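Local coordinates for predicted ATPase involved in replication control, Cdc46/Mcm family (Methanopyrus kandleri AV19, PDB 3F8T), which probably binds ATP and single-stranded DNA, as a homolog of the MCM helicases that unwind DNA for replication, at residues Val125-Ala131 against Gly288-Ala293; Ala147-His153 against Thr171-Val177; Ala263-Val267 against Val297-Ile303. The protein carries 2 engineered substitutions. All coordinates share one frame. Numbering follows the deposited sequence.

Contact 1 of 3, residues Val125-Ala131 against Gly288-Ala293; sequences VREVRGA and GWALRA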
# COMPACT_ATOMS: atom_id res chain seq x y z
N VAL A 125 -5.13 8.49 1.93
CA VAL A 125 -5.33 9.66 2.76
C VAL A 125 -3.97 10.30 3.06
O VAL A 125 -3.08 9.68 3.65
CB VAL A 125 -6.09 9.33 4.09
CG1 VAL A 125 -6.32 10.59 4.91
CG2 VAL A 125 -7.42 8.61 3.81
N ARG A 126 -3.82 11.55 2.63
CA ARG A 126 -2.58 12.28 2.84
C ARG A 126 -2.56 12.99 4.19
O ARG A 126 -1.50 13.15 4.81
CB ARG A 126 -2.41 13.33 1.75
CG ARG A 126 -2.22 12.74 0.37
CD ARG A 126 -0.77 12.34 0.14
NE ARG A 126 -0.00 13.48 -0.33
CZ ARG A 126 0.50 13.61 -1.56
NH1 ARG A 126 0.34 12.65 -2.46
NH2 ARG A 126 1.16 14.70 -1.87
N GLU A 127 -3.75 13.41 4.64
CA GLU A 127 -3.84 14.30 5.78
C GLU A 127 -5.24 14.29 6.37
O GLU A 127 -6.23 14.06 5.66
CB GLU A 127 -3.45 15.73 5.35
CG GLU A 127 -3.44 16.75 6.48
CD GLU A 127 -3.13 18.15 5.99
OE1 GLU A 127 -2.29 18.31 5.06
OE2 GLU A 127 -3.73 19.10 6.56
N VAL A 128 -5.33 14.50 7.68
CA VAL A 128 -6.62 14.68 8.34
C VAL A 128 -6.51 15.87 9.27
O VAL A 128 -5.41 16.21 9.72
CB VAL A 128 -7.09 13.42 9.10
CG1 VAL A 128 -7.22 12.22 8.18
CG2 VAL A 128 -6.19 13.09 10.33
N ARG A 129 -7.64 16.51 9.54
CA ARG A 129 -7.64 17.62 10.48
C ARG A 129 -8.97 17.78 11.22
O ARG A 129 -10.03 17.33 10.75
CB ARG A 129 -7.17 18.93 9.81
CG ARG A 129 -8.17 19.63 8.95
CD ARG A 129 -7.60 20.96 8.45
NE ARG A 129 -8.66 21.82 7.88
CZ ARG A 129 -9.11 21.73 6.63
NH1 ARG A 129 -8.61 20.82 5.79
NH2 ARG A 129 -10.07 22.55 6.21
N GLY A 130 -8.87 18.39 12.40
CA GLY A 130 -10.03 18.63 13.25
C GLY A 130 -9.67 19.25 14.58
O GLY A 130 -8.58 19.79 14.76
N ALA A 131 -10.61 19.19 15.52
CA ALA A 131 -10.41 19.77 16.84
C ALA A 131 -10.91 18.76 17.87
O ALA A 131 -10.21 17.80 18.21
CB ALA A 131 -11.13 21.11 16.95
N GLY A 288 -6.82 23.98 16.52
CA GLY A 288 -7.17 22.64 16.06
C GLY A 288 -5.89 21.84 15.83
O GLY A 288 -4.81 22.27 16.22
N TRP A 289 -6.03 20.68 15.19
CA TRP A 289 -4.89 19.81 14.90
C TRP A 289 -4.96 19.30 13.46
O TRP A 289 -6.05 19.09 12.93
CB TRP A 289 -4.83 18.64 15.88
CG TRP A 289 -6.11 17.86 15.94
CD1 TRP A 289 -7.13 18.02 16.83
CD2 TRP A 289 -6.52 16.80 15.05
NE1 TRP A 289 -8.15 17.13 16.56
CE2 TRP A 289 -7.80 16.38 15.47
CE3 TRP A 289 -5.92 16.17 13.94
CZ2 TRP A 289 -8.50 15.35 14.82
CZ3 TRP A 289 -6.62 15.16 13.30
CH2 TRP A 289 -7.89 14.75 13.74
N ALA A 290 -3.80 19.12 12.83
CA ALA A 290 -3.73 18.48 11.51
C ALA A 290 -2.63 17.43 11.55
O ALA A 290 -1.56 17.69 12.09
CB ALA A 290 -3.46 19.50 10.44
N LEU A 291 -2.91 16.26 10.99
CA LEU A 291 -1.93 15.18 10.94
C LEU A 291 -1.69 14.80 9.47
O LEU A 291 -2.62 14.37 8.79
CB LEU A 291 -2.44 13.98 11.73
CG LEU A 291 -1.52 12.76 11.83
CD1 LEU A 291 -0.24 13.10 12.59
CD2 LEU A 291 -2.25 11.59 12.48
N ARG A 292 -0.44 14.98 9.01
CA ARG A 292 -0.07 14.77 7.61
C ARG A 292 0.94 13.62 7.47
O ARG A 292 1.97 13.59 8.17
CB ARG A 292 0.50 16.07 6.99
CG ARG A 292 1.17 15.82 5.64
CD ARG A 292 1.30 17.04 4.75
NE ARG A 292 1.48 16.59 3.37
CZ ARG A 292 0.49 16.41 2.49
NH1 ARG A 292 -0.79 16.68 2.81
NH2 ARG A 292 0.77 15.97 1.26
N ALA A 293 0.62 12.68 6.59
CA ALA A 293 1.45 11.51 6.38
C ALA A 293 2.75 11.91 5.70
O ALA A 293 2.73 12.64 4.71
CB ALA A 293 0.73 10.51 5.52
O HOH W 1 0.86 13.37 2.98

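Contact 2 of 3, residues Ala147-His153 against Thr171-Val177; sequences AVRLHGH and TLDALEV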
# COMPACT_ATOMS: atom_id res chain seq x y z
N ALA A 147 -10.08 17.44 -1.42
CA ALA A 147 -10.49 17.83 -0.06
C ALA A 147 -11.80 17.15 0.27
O ALA A 147 -12.70 17.09 -0.59
CB ALA A 147 -10.62 19.37 0.05
N VAL A 148 -11.93 16.67 1.51
CA VAL A 148 -13.11 15.92 1.97
C VAL A 148 -13.59 16.43 3.32
O VAL A 148 -12.80 16.51 4.28
CB VAL A 148 -12.82 14.38 2.09
CG1 VAL A 148 -14.09 13.62 2.42
CG2 VAL A 148 -12.18 13.81 0.80
N ARG A 149 -14.88 16.79 3.40
CA ARG A 149 -15.55 17.07 4.67
C ARG A 149 -16.11 15.76 5.15
O ARG A 149 -16.91 15.12 4.45
CB ARG A 149 -16.65 18.13 4.51
CG ARG A 149 -16.15 19.56 4.48
CD ARG A 149 -17.32 20.56 4.44
NE ARG A 149 -17.97 20.55 3.13
CZ ARG A 149 -17.66 21.36 2.12
NH1 ARG A 149 -16.73 22.29 2.27
NH2 ARG A 149 -18.29 21.24 0.96
N LEU A 150 -15.69 15.34 6.34
CA LEU A 150 -15.91 13.96 6.79
C LEU A 150 -17.27 13.69 7.42
O LEU A 150 -17.76 12.56 7.36
CB LEU A 150 -14.78 13.48 7.71
CG LEU A 150 -13.40 13.34 7.05
CD1 LEU A 150 -12.32 13.19 8.11
CD2 LEU A 150 -13.37 12.15 6.09
N HIS A 151 -17.86 14.70 8.05
CA HIS A 151 -19.20 14.54 8.65
C HIS A 151 -19.29 13.32 9.57
O HIS A 151 -20.21 12.51 9.46
CB HIS A 151 -20.28 14.47 7.56
CG HIS A 151 -20.29 15.65 6.64
ND1 HIS A 151 -20.58 16.93 7.08
CD2 HIS A 151 -20.04 15.75 5.31
CE1 HIS A 151 -20.51 17.77 6.06
NE2 HIS A 151 -20.19 17.08 4.97
N GLY A 152 -18.32 13.18 10.48
CA GLY A 152 -18.34 12.09 11.46
C GLY A 152 -17.73 10.78 11.00
O GLY A 152 -17.52 9.87 11.82
N HIS A 153 -17.45 10.67 9.71
CA HIS A 153 -16.85 9.45 9.17
C HIS A 153 -15.36 9.42 9.47
O HIS A 153 -14.68 10.43 9.34
CB HIS A 153 -17.10 9.32 7.67
CG HIS A 153 -18.54 9.24 7.32
ND1 HIS A 153 -19.29 10.34 6.99
CD2 HIS A 153 -19.39 8.18 7.26
CE1 HIS A 153 -20.53 9.97 6.73
NE2 HIS A 153 -20.62 8.66 6.88
N THR A 171 -14.99 20.37 -3.00
CA THR A 171 -14.91 19.54 -1.79
C THR A 171 -15.94 18.40 -1.86
O THR A 171 -17.10 18.61 -2.23
CB THR A 171 -15.11 20.36 -0.49
OG1 THR A 171 -14.04 21.31 -0.34
CG2 THR A 171 -15.14 19.46 0.76
N LEU A 172 -15.51 17.20 -1.48
CA LEU A 172 -16.40 16.06 -1.42
C LEU A 172 -17.00 16.00 -0.02
O LEU A 172 -16.26 15.88 0.96
CB LEU A 172 -15.65 14.75 -1.74
CG LEU A 172 -16.51 13.48 -1.82
CD1 LEU A 172 -17.43 13.55 -3.05
CD2 LEU A 172 -15.64 12.25 -1.88
N ASP A 173 -18.32 16.11 0.07
CA ASP A 173 -19.02 15.91 1.32
C ASP A 173 -19.30 14.42 1.49
O ASP A 173 -20.18 13.87 0.84
CB ASP A 173 -20.33 16.71 1.37
CG ASP A 173 -20.09 18.18 1.67
OD1 ASP A 173 -19.59 18.47 2.77
OD2 ASP A 173 -20.41 19.03 0.81
N ALA A 174 -18.54 13.79 2.37
CA ALA A 174 -18.59 12.35 2.54
C ALA A 174 -19.95 11.88 3.07
O ALA A 174 -20.50 12.46 4.03
CB ALA A 174 -17.44 11.89 3.46
N LEU A 175 -20.47 10.83 2.44
CA LEU A 175 -21.66 10.11 2.91
C LEU A 175 -21.28 8.78 3.55
O LEU A 175 -21.91 8.34 4.52
CB LEU A 175 -22.62 9.85 1.75
CG LEU A 175 -23.32 11.08 1.16
CD1 LEU A 175 -23.93 10.72 -0.19
CD2 LEU A 175 -24.39 11.63 2.12
N GLU A 176 -20.27 8.12 2.99
CA GLU A 176 -19.71 6.91 3.59
C GLU A 176 -18.25 6.72 3.20
O GLU A 176 -17.80 7.22 2.17
CB GLU A 176 -20.52 5.64 3.28
CG GLU A 176 -21.22 5.56 1.94
CD GLU A 176 -22.12 4.32 1.81
OE1 GLU A 176 -21.61 3.18 1.97
OE2 GLU A 176 -23.34 4.47 1.56
N VAL A 177 -17.53 5.98 4.04
CA VAL A 177 -16.10 5.72 3.88
C VAL A 177 -15.91 4.21 3.99
O VAL A 177 -16.40 3.61 4.95
CB VAL A 177 -15.27 6.46 4.96
CG1 VAL A 177 -13.80 5.99 4.95
CG2 VAL A 177 -15.33 7.97 4.75

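Contact 3 of 3, residues Ala263-Val267 against Val297-Ile303; sequences APRGV and VLADGGI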
# COMPACT_ATOMS: atom_id res chain seq x y z
N ALA A 263 6.36 -1.50 -8.65
CA ALA A 263 5.84 -1.50 -7.27
C ALA A 263 4.30 -1.39 -7.23
O ALA A 263 3.71 -0.62 -8.00
CB ALA A 263 6.49 -0.39 -6.45
N PRO A 264 3.64 -2.15 -6.32
CA PRO A 264 2.18 -2.10 -6.14
C PRO A 264 1.70 -0.76 -5.58
O PRO A 264 0.54 -0.35 -5.78
CB PRO A 264 1.91 -3.22 -5.13
CG PRO A 264 3.18 -3.40 -4.39
CD PRO A 264 4.26 -3.15 -5.42
N ARG A 265 2.64 -0.08 -4.91
CA ARG A 265 2.42 1.18 -4.22
C ARG A 265 3.79 1.62 -3.71
O ARG A 265 4.66 0.78 -3.44
CB ARG A 265 1.48 0.97 -3.03
CG ARG A 265 1.32 2.19 -2.14
CD ARG A 265 0.07 2.06 -1.26
NE ARG A 265 0.13 3.01 -0.16
CZ ARG A 265 -0.78 3.12 0.81
NH1 ARG A 265 -1.84 2.32 0.82
NH2 ARG A 265 -0.59 4.02 1.78
N GLY A 266 4.02 2.91 -3.56
CA GLY A 266 5.32 3.29 -3.02
C GLY A 266 5.61 4.77 -3.09
O GLY A 266 4.84 5.53 -3.67
N VAL A 267 6.75 5.15 -2.49
CA VAL A 267 7.21 6.53 -2.47
C VAL A 267 8.71 6.52 -2.61
O VAL A 267 9.41 5.71 -1.98
CB VAL A 267 6.87 7.26 -1.13
CG1 VAL A 267 7.28 8.74 -1.21
CG2 VAL A 267 5.39 7.13 -0.81
N VAL A 297 4.59 6.32 5.80
CA VAL A 297 3.14 6.14 5.92
C VAL A 297 2.47 6.08 4.54
O VAL A 297 1.62 5.22 4.29
CB VAL A 297 2.54 7.27 6.82
CG1 VAL A 297 1.02 7.16 6.92
CG2 VAL A 297 3.15 7.17 8.22
N LEU A 298 2.86 6.96 3.62
CA LEU A 298 2.28 6.92 2.27
C LEU A 298 2.71 5.67 1.49
O LEU A 298 2.06 5.28 0.52
CB LEU A 298 2.61 8.20 1.49
CG LEU A 298 1.99 9.49 2.04
CD1 LEU A 298 2.52 10.69 1.24
CD2 LEU A 298 0.47 9.42 1.96
N ALA A 299 3.80 5.03 1.92
CA ALA A 299 4.32 3.81 1.28
C ALA A 299 3.76 2.54 1.94
O ALA A 299 4.14 1.42 1.56
CB ALA A 299 5.86 3.78 1.33
N ASP A 300 2.87 2.69 2.91
CA ASP A 300 2.23 1.55 3.56
C ASP A 300 1.74 0.52 2.53
O ASP A 300 0.98 0.85 1.62
CB ASP A 300 1.07 2.02 4.46
CG ASP A 300 0.38 0.87 5.21
OD1 ASP A 300 1.05 0.15 5.96
OD2 ASP A 300 -0.86 0.71 5.07
N GLY A 301 2.19 -0.72 2.69
CA GLY A 301 1.81 -1.81 1.81
C GLY A 301 2.62 -1.90 0.52
O GLY A 301 2.32 -2.72 -0.36
N GLY A 302 3.63 -1.06 0.38
CA GLY A 302 4.43 -1.06 -0.84
C GLY A 302 5.90 -0.83 -0.56
O GLY A 302 6.42 -1.24 0.50
N ILE A 303 6.58 -0.20 -1.52
CA ILE A 303 8.02 -0.00 -1.43
C ILE A 303 8.31 1.42 -0.99
O ILE A 303 7.81 2.37 -1.58
CB ILE A 303 8.72 -0.25 -2.79
CG1 ILE A 303 8.49 -1.70 -3.28
CG2 ILE A 303 10.21 0.14 -2.74
CD1 ILE A 303 9.38 -2.75 -2.60
O HOH W 2 -2.79 1.78 3.51

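Contact 1 of 3, residues Val125-Ala131 against Gly288-Ala293
E127 OE1 and R292 NH1 form a salt bridge at 3.2 Å, and the indole W289 NE1 donates to A131 O at 2.7 Å. R126 NE and R292 NH2 are 3.1 Å apart without a bond, two like charges, E127 offsetting that of R292. The strands run antiparallel at 171°. V128 and L291 exchange two hydrogen bonds (V128 N to L291 O 2.9 Å, L291 N to V128 O 2.8 Å), as do G130 and W289 (G130 N to W289 O 3.0 Å, W289 N to G130 O 2.7 Å). A293 N donates to R126 O at 2.8 Å, and water 1 bridges R126 O (3.0 Å) and A293 O (2.7 Å). On the face of V128, W289 and L291, opposite E127 and R292, apolar side chains pack, with V128 CG2 3.6 Å from W289 CZ3 and 4.1 Å from L291 CB. G130 CA sits over the six-membered ring of W289 in a CH-pi contact, 4.2 Å from its centroid; a side chain here would crowd the indole. The pairing joins the OB-fold strand 118-130 to a hairpin, strands 281-285 and 289-293, placed like the helix-2 insert of MCM ATPases, so one sheet spans both domains. L134 of strand 134-140 touches V128 and W289, strand 281-285 lies beyond L291 and R292, and L298 of helix 295-298 packs on R126 and A293.

Contact 2 of 3, residues Ala147-His153 against Thr171-Val177
Strands 147-149 and 171-174 run parallel, their axes 4.6 Å apart at closest approach and inclined by 32°. R149 bonds to L172 and A174, on either side of D173, as is usual for parallel strands: R149 N donates to L172 O (2.9 Å) and A174 N to R149 O (3.0 Å), while L172 N donates to A147 O (2.9 Å). This is the parallel strand pair that closes the barrel of an OB fold. Beyond R149 the chain reverses in a type I' turn, L150 to H153, with H153 N (3.0 Å) and H153 ND1 (2.7 Å) both donating to L150 O. V148 and L172 point into the barrel against I121 of strand 118-130, and V148 CG1 lies 3.9 Å from A174 CB. H153 CB meets V177 CG2 at 3.7 Å. R149 and D173 form a two-pronged salt bridge (NE to OD1 2.7 Å, NH2 to OD2 3.1 Å), while T171 CG2 lies over the guanidinium, 3.4 Å from R149 CZ. H151 NE2 also donates to D173 OD1, at 2.7 Å. The D173 carboxylate therefore holds strand 147-149, through R149, and the turn after it, through H151, to strand 171-174, and H151 must carry a proton on NE2.

Contact 3 of 3, residues Ala263-Val267 against Val297-Ile303
V267 CG2 rests on the end of helix 295-298, 3.8 Å from L298 CB and 4.0 Å from A299 CB, while on the other flank A263 CB lies 4.0 Å from I303 CG1. These contacts sit at the start of two adjacent parallel strands, 266-270 and 303-307, of the five-stranded AAA+ P-loop core; the second is, by its place in the order, probably the Walker B strand. P264 turns to helix 396-409, against L403, L404 and I407. The parallel pairing begins with I303 N donating to R265 O (2.9 Å), then V267 N to I303 O (3.1 Å), so that I303 brackets G266. Neither G266 nor G302 could easily carry a CB: one on G266 would collide with I303 O, and one on G302 with R265 O, from which G302 CA is only 3.2 Å away. The chain leaves the helix through a type II turn, A299 to G302, closed by G302 N to A299 O at 2.8 Å. R265 extends along this turn and forms the polar edge: its NE donates to L298 O at 3.1 Å, and R265 NH2 adds a weak bond to the same oxygen at 3.2 Å. The guanidinium also donates to P182 O and G158 O, and D300 forms a salt bridge with R339. Water 2 joins the two side chains, 2.9 Å from R265 NH1 and 2.7 Å from D300 OD2.

Contacts 1 and 2 share the OB-fold sheet, their centres 14 Å apart and nearest atoms about 5 Å; contact 2 is nested within the long loop that contact 1 closes. Contact 1 reaches from that sheet to the ATPase domain, and contact 3 lies there, 20 Å away between centres. The two meet through L298: its CD2 is 3.7 Å from R126 CD and 3.7 Å from A293 CB. Strand 289-293 leads directly into helix 295-298, so the hairpin of contact 1 is joined by chain and packing to that helix, which leads on through a turn to the presumed Walker B strand. Contacts 2 and 3 do not touch, with centres 24 Å apart and nearest atoms about 13 Å.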